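Long-range contact in McyG protein (Microcystis aeruginosa PCC 7806, PDB 4R0M), which binds phenylalanyl-adenylate in the adenylation domain of a microcystin synthetase and probably activates such acids for loading onto its carrier domain: residues 169-181 with 189-201. Sequence-based numbering, arbitrary orientation.
Sequences PILDPQDAALLLF and PKGVILTHHNILS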
loop_
_atom_site.group_PDB
_atom_site.type_symbol
_atom_site.label_atom_id
_atom_site.label_comp_id
_atom_site.label_asym_id
_atom_site.label_seq_id
_atom_site.Cartn_x
_atom_site.Cartn_y
_atom_site.Cartn_z
ATOM N N PRO A 169 -7.276 5.430 -29.667
ATOM C CA PRO A 169 -6.900 4.116 -30.198
ATOM C C PRO A 169 -7.731 2.984 -29.605
ATOM O O PRO A 169 -8.139 3.057 -28.447
ATOM C CB PRO A 169 -5.437 3.971 -29.773
ATOM C CG PRO A 169 -5.314 4.814 -28.550
ATOM C CD PRO A 169 -6.232 5.980 -28.779
ATOM N N ILE A 170 -7.984 1.951 -30.406
ATOM C CA ILE A 170 -8.640 0.740 -29.916
ATOM C C ILE A 170 -7.549 -0.199 -29.419
ATOM O O ILE A 170 -6.625 -0.539 -30.160
ATOM C CB ILE A 170 -9.512 0.054 -30.995
ATOM C CG1 ILE A 170 -10.446 1.073 -31.664
ATOM C CG2 ILE A 170 -10.313 -1.091 -30.382
ATOM C CD1 ILE A 170 -11.118 0.578 -32.929
ATOM N N LEU A 171 -7.661 -0.608 -28.159
ATOM C CA LEU A 171 -6.586 -1.337 -27.493
ATOM C C LEU A 171 -6.940 -2.790 -27.198
ATOM O O LEU A 171 -8.112 -3.141 -27.036
ATOM C CB LEU A 171 -6.189 -0.623 -26.195
ATOM C CG LEU A 171 -5.828 0.863 -26.275
ATOM C CD1 LEU A 171 -5.971 1.520 -24.909
ATOM C CD2 LEU A 171 -4.429 1.071 -26.841
ATOM N N ASP A 172 -5.909 -3.629 -27.139
ATOM C CA ASP A 172 -6.048 -5.005 -26.688
ATOM C C ASP A 172 -6.041 -4.999 -25.161
ATOM O O ASP A 172 -5.099 -4.491 -24.551
ATOM C CB ASP A 172 -4.884 -5.848 -27.218
ATOM C CG ASP A 172 -5.138 -7.343 -27.119
ATOM O OD1 ASP A 172 -5.748 -7.804 -26.132
ATOM O OD2 ASP A 172 -4.705 -8.068 -28.040
ATOM N N PRO A 173 -7.096 -5.554 -24.534
ATOM C CA PRO A 173 -7.124 -5.646 -23.070
ATOM C C PRO A 173 -5.994 -6.510 -22.491
ATOM O O PRO A 173 -5.702 -6.413 -21.293
ATOM C CB PRO A 173 -8.497 -6.269 -22.773
ATOM C CG PRO A 173 -8.940 -6.884 -24.058
ATOM C CD PRO A 173 -8.355 -6.025 -25.137
ATOM N N GLN A 174 -5.369 -7.330 -23.335
ATOM C CA GLN A 174 -4.228 -8.163 -22.932
ATOM C C GLN A 174 -2.889 -7.418 -23.010
ATOM O O GLN A 174 -1.856 -7.941 -22.587
ATOM C CB GLN A 174 -4.168 -9.456 -23.759
ATOM C CG GLN A 174 -5.292 -10.452 -23.487
ATOM C CD GLN A 174 -5.106 -11.238 -22.197
ATOM O OE1 GLN A 174 -4.971 -10.665 -21.112
ATOM N NE2 GLN A 174 -5.112 -12.562 -22.311
ATOM N N ASP A 175 -2.905 -6.209 -23.562
ATOM C CA ASP A 175 -1.720 -5.359 -23.581
ATOM C C ASP A 175 -1.510 -4.716 -22.219
ATOM O O ASP A 175 -2.467 -4.514 -21.466
ATOM C CB ASP A 175 -1.845 -4.266 -24.648
ATOM C CG ASP A 175 -1.669 -4.796 -26.061
ATOM O OD1 ASP A 175 -1.121 -5.906 -26.233
ATOM O OD2 ASP A 175 -2.075 -4.090 -27.007
ATOM N N ALA A 176 -0.254 -4.399 -21.912
ATOM C CA ALA A 176 0.103 -3.686 -20.690
ATOM C C ALA A 176 -0.596 -2.331 -20.627
ATOM O O ALA A 176 -0.621 -1.589 -21.611
ATOM C CB ALA A 176 1.611 -3.509 -20.601
ATOM N N ALA A 177 -1.167 -2.028 -19.466
ATOM C CA ALA A 177 -1.844 -0.755 -19.238
ATOM C C ALA A 177 -1.191 0.032 -18.104
ATOM O O ALA A 177 -1.296 1.257 -18.051
ATOM C CB ALA A 177 -3.317 -0.989 -18.936
ATOM N N LEU A 178 -0.524 -0.681 -17.200
ATOM C CA LEU A 178 0.034 -0.080 -15.997
ATOM C C LEU A 178 1.284 -0.820 -15.539
ATOM O O LEU A 178 1.291 -2.050 -15.442
ATOM C CB LEU A 178 -1.018 -0.067 -14.883
ATOM C CG LEU A 178 -0.697 0.560 -13.521
ATOM C CD1 LEU A 178 -0.388 2.049 -13.630
ATOM C CD2 LEU A 178 -1.859 0.320 -12.570
ATOM N N LEU A 179 2.339 -0.061 -15.267
ATOM C CA LEU A 179 3.589 -0.624 -14.774
ATOM C C LEU A 179 3.920 -0.036 -13.405
ATOM O O LEU A 179 4.177 1.161 -13.285
ATOM C CB LEU A 179 4.720 -0.377 -15.780
ATOM C CG LEU A 179 6.131 -0.908 -15.502
ATOM C CD1 LEU A 179 6.154 -2.413 -15.283
ATOM C CD2 LEU A 179 7.052 -0.528 -16.651
ATOM N N LEU A 180 3.894 -0.887 -12.379
ATOM C CA LEU A 180 4.146 -0.461 -11.002
ATOM C C LEU A 180 5.369 -1.147 -10.397
ATOM O O LEU A 180 5.398 -2.372 -10.245
ATOM C CB LEU A 180 2.918 -0.714 -10.119
ATOM C CG LEU A 180 1.649 0.104 -10.374
ATOM C CD1 LEU A 180 0.442 -0.604 -9.781
ATOM C CD2 LEU A 180 1.782 1.508 -9.807
ATOM N N PHE A 181 6.371 -0.345 -10.049
ATOM C CA PHE A 181 7.604 -0.853 -9.463
ATOM C C PHE A 181 7.512 -0.943 -7.947
ATOM O O PHE A 181 7.140 0.022 -7.282
ATOM C CB PHE A 181 8.794 0.022 -9.865
ATOM C CG PHE A 181 9.309 -0.252 -11.249
ATOM C CD1 PHE A 181 8.729 0.362 -12.358
ATOM C CD2 PHE A 181 10.380 -1.114 -11.447
ATOM C CE1 PHE A 181 9.205 0.110 -13.635
ATOM C CE2 PHE A 181 10.860 -1.369 -12.723
ATOM C CZ PHE A 181 10.271 -0.755 -13.818
ATOM N N PRO A 189 14.583 -2.506 -8.235
ATOM C CA PRO A 189 13.130 -2.621 -8.070
ATOM C C PRO A 189 12.474 -3.556 -9.091
ATOM O O PRO A 189 12.980 -3.720 -10.202
ATOM C CB PRO A 189 12.641 -1.183 -8.271
ATOM C CG PRO A 189 13.681 -0.546 -9.124
ATOM C CD PRO A 189 14.976 -1.154 -8.678
ATOM N N LYS A 190 11.350 -4.152 -8.703
ATOM C CA LYS A 190 10.654 -5.128 -9.535
ATOM C C LYS A 190 9.438 -4.482 -10.205
ATOM O O LYS A 190 8.555 -3.954 -9.527
ATOM C CB LYS A 190 10.233 -6.347 -8.702
ATOM C CG LYS A 190 11.194 -6.708 -7.571
ATOM C CD LYS A 190 11.063 -8.157 -7.109
ATOM C CE LYS A 190 9.801 -8.420 -6.301
ATOM N NZ LYS A 190 9.867 -7.874 -4.916
ATOM N N GLY A 191 9.404 -4.528 -11.533
ATOM C CA GLY A 191 8.356 -3.868 -12.311
ATOM C C GLY A 191 7.173 -4.751 -12.654
ATOM O O GLY A 191 7.239 -5.556 -13.583
ATOM N N VAL A 192 6.084 -4.582 -11.910
ATOM C CA VAL A 192 4.882 -5.384 -12.115
ATOM C C VAL A 192 4.095 -4.887 -13.327
ATOM O O VAL A 192 3.657 -3.736 -13.364
ATOM C CB VAL A 192 3.983 -5.401 -10.860
ATOM C CG1 VAL A 192 2.742 -6.247 -11.102
ATOM C CG2 VAL A 192 4.756 -5.924 -9.653
ATOM N N ILE A 193 3.941 -5.760 -14.321
ATOM C CA ILE A 193 3.151 -5.457 -15.511
ATOM C C ILE A 193 1.687 -5.802 -15.250
ATOM O O ILE A 193 1.362 -6.932 -14.883
ATOM C CB ILE A 193 3.662 -6.220 -16.760
ATOM C CG1 ILE A 193 5.094 -5.791 -17.107
ATOM C CG2 ILE A 193 2.738 -5.993 -17.953
ATOM C CD1 ILE A 193 5.798 -6.701 -18.097
ATOM N N LEU A 194 0.812 -4.818 -15.429
ATOM C CA LEU A 194 -0.622 -5.033 -15.273
ATOM C C LEU A 194 -1.379 -4.664 -16.542
ATOM O O LEU A 194 -1.302 -3.532 -17.031
ATOM C CB LEU A 194 -1.173 -4.264 -14.067
ATOM C CG LEU A 194 -0.606 -4.591 -12.677
ATOM C CD1 LEU A 194 -1.220 -3.676 -11.630
ATOM C CD2 LEU A 194 -0.824 -6.050 -12.303
ATOM N N THR A 195 -2.100 -5.644 -17.076
ATOM C CA THR A 195 -2.911 -5.457 -18.271
ATOM C C THR A 195 -4.276 -4.897 -17.882
ATOM O O THR A 195 -4.635 -4.897 -16.698
ATOM C CB THR A 195 -3.096 -6.789 -19.026
ATOM O OG1 THR A 195 -3.807 -7.714 -18.195
ATOM C CG2 THR A 195 -1.748 -7.388 -19.400
ATOM N N HIS A 196 -5.027 -4.417 -18.874
ATOM C CA HIS A 196 -6.425 -4.027 -18.677
ATOM C C HIS A 196 -7.193 -5.178 -18.099
ATOM O O HIS A 196 -7.971 -5.010 -17.157
ATOM C CB HIS A 196 -7.079 -3.624 -19.998
ATOM C CG HIS A 196 -6.357 -2.525 -20.736
ATOM N ND1 HIS A 196 -6.705 -1.232 -20.626
ATOM C CD2 HIS A 196 -5.289 -2.571 -21.628
ATOM C CE1 HIS A 196 -5.899 -0.483 -21.400
ATOM N NE2 HIS A 196 -5.032 -1.304 -22.013
ATOM N N HIS A 197 -6.969 -6.361 -18.667
ATOM C CA HIS A 197 -7.657 -7.577 -18.250
ATOM C C HIS A 197 -7.330 -7.965 -16.836
ATOM O O HIS A 197 -8.207 -8.437 -16.117
ATOM C CB HIS A 197 -7.361 -8.724 -19.212
ATOM C CG HIS A 197 -8.257 -9.927 -19.017
ATOM N ND1 HIS A 197 -9.581 -9.891 -19.260
ATOM C CD2 HIS A 197 -7.970 -11.222 -18.593
ATOM C CE1 HIS A 197 -10.117 -11.098 -19.002
ATOM N NE2 HIS A 197 -9.130 -11.913 -18.594
ATOM N N ASN A 198 -6.072 -7.767 -16.426
ATOM C CA ASN A 198 -5.666 -7.955 -15.026
ATOM C C ASN A 198 -6.504 -7.096 -14.087
ATOM O O ASN A 198 -7.124 -7.602 -13.152
ATOM C CB ASN A 198 -4.178 -7.610 -14.818
ATOM C CG ASN A 198 -3.227 -8.670 -15.360
ATOM O OD1 ASN A 198 -2.133 -8.343 -15.830
ATOM N ND2 ASN A 198 -3.627 -9.936 -15.292
ATOM N N ILE A 199 -6.516 -5.793 -14.359
ATOM C CA ILE A 199 -7.169 -4.802 -13.506
ATOM C C ILE A 199 -8.689 -5.003 -13.452
ATOM O O ILE A 199 -9.277 -5.057 -12.368
ATOM C CB ILE A 199 -6.814 -3.363 -13.960
ATOM C CG1 ILE A 199 -5.309 -3.113 -13.794
ATOM C CG2 ILE A 199 -7.616 -2.327 -13.180
ATOM C CD1 ILE A 199 -4.758 -1.995 -14.656
ATOM N N LEU A 200 -9.308 -5.137 -14.623
ATOM C CA LEU A 200 -10.764 -5.249 -14.715
ATOM C C LEU A 200 -11.304 -6.597 -14.249
ATOM O O LEU A 200 -12.476 -6.709 -13.888
ATOM C CB LEU A 200 -11.257 -4.885 -16.119
ATOM C CG LEU A 200 -10.948 -3.430 -16.492
ATOM C CD1 LEU A 200 -11.335 -3.132 -17.931
ATOM C CD2 LEU A 200 -11.618 -2.451 -15.533
ATOM N N SER A 201 -10.439 -7.609 -14.240
ATOM C CA SER A 201 -10.772 -8.907 -13.664
ATOM C C SER A 201 -10.767 -8.867 -12.128
ATOM O O SER A 201 -11.490 -9.631 -11.483
ATOM C CB SER A 201 -9.824 -9.984 -14.185
ATOM O OG SER A 201 -9.985 -10.176 -15.580
#
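The antiparallel beta hairpin that pairs Leu178 with Leu194 and Leu180 with Val192 illustrates how two strands can present a signature loop: the TSGSTGMPKG motif, the glycine-rich phosphate-binding loop of the adenylate-forming (ANL) family, runs through the connection and ends on the second strand at Gly191. Leu180 and Val192 exchange two backbone hydrogen bonds, and Leu194 N donates to Leu178 O at 2.8 Å. A classic beta bulge then breaks the register, Leu194 O accepting from both Ala177 N (2.9 Å) and Leu178 N. On the side of the hairpin facing helix 227-240, Leu180 CD1 reaches Leu194 CD1 at 4.0 Å, and Leu178 runs alongside Leu194, its CD2 nearest Leu194 CD1. On the other face, beside strand 96-99, the Phe181 ring lies flat against the backbone of Gly191, whose CA sits 3.7 Å from the ring centroid, leaving no room for a beta carbon.

Past the bulge, the chain enters helix 196-210. His196 CG stands anti to its carbonyl carbon (chi1 -56°), bringing the imidazole under Ala177, whose CB lies 3.5 Å from the ring centroid, almost on the normal, in a CH-pi contact. Leu171 CD1 meets CE1 of the same ring, and ND1 accepts a hydrogen bond from Leu19 N. With an alanine here, Leu19 N would probably lose this acceptor, and a gap would open beside Ala177 CB and Leu171 CD1. The turn Asp172-Asp175 meets the start of the helix, where Pro173 O accepts from His197 N at 2.9 Å. Thr195 and Asn198 form a capping box there: Asn198 N donates to Thr195 OG1, and Thr195 N points almost straight (177°) at Asn198 OD1.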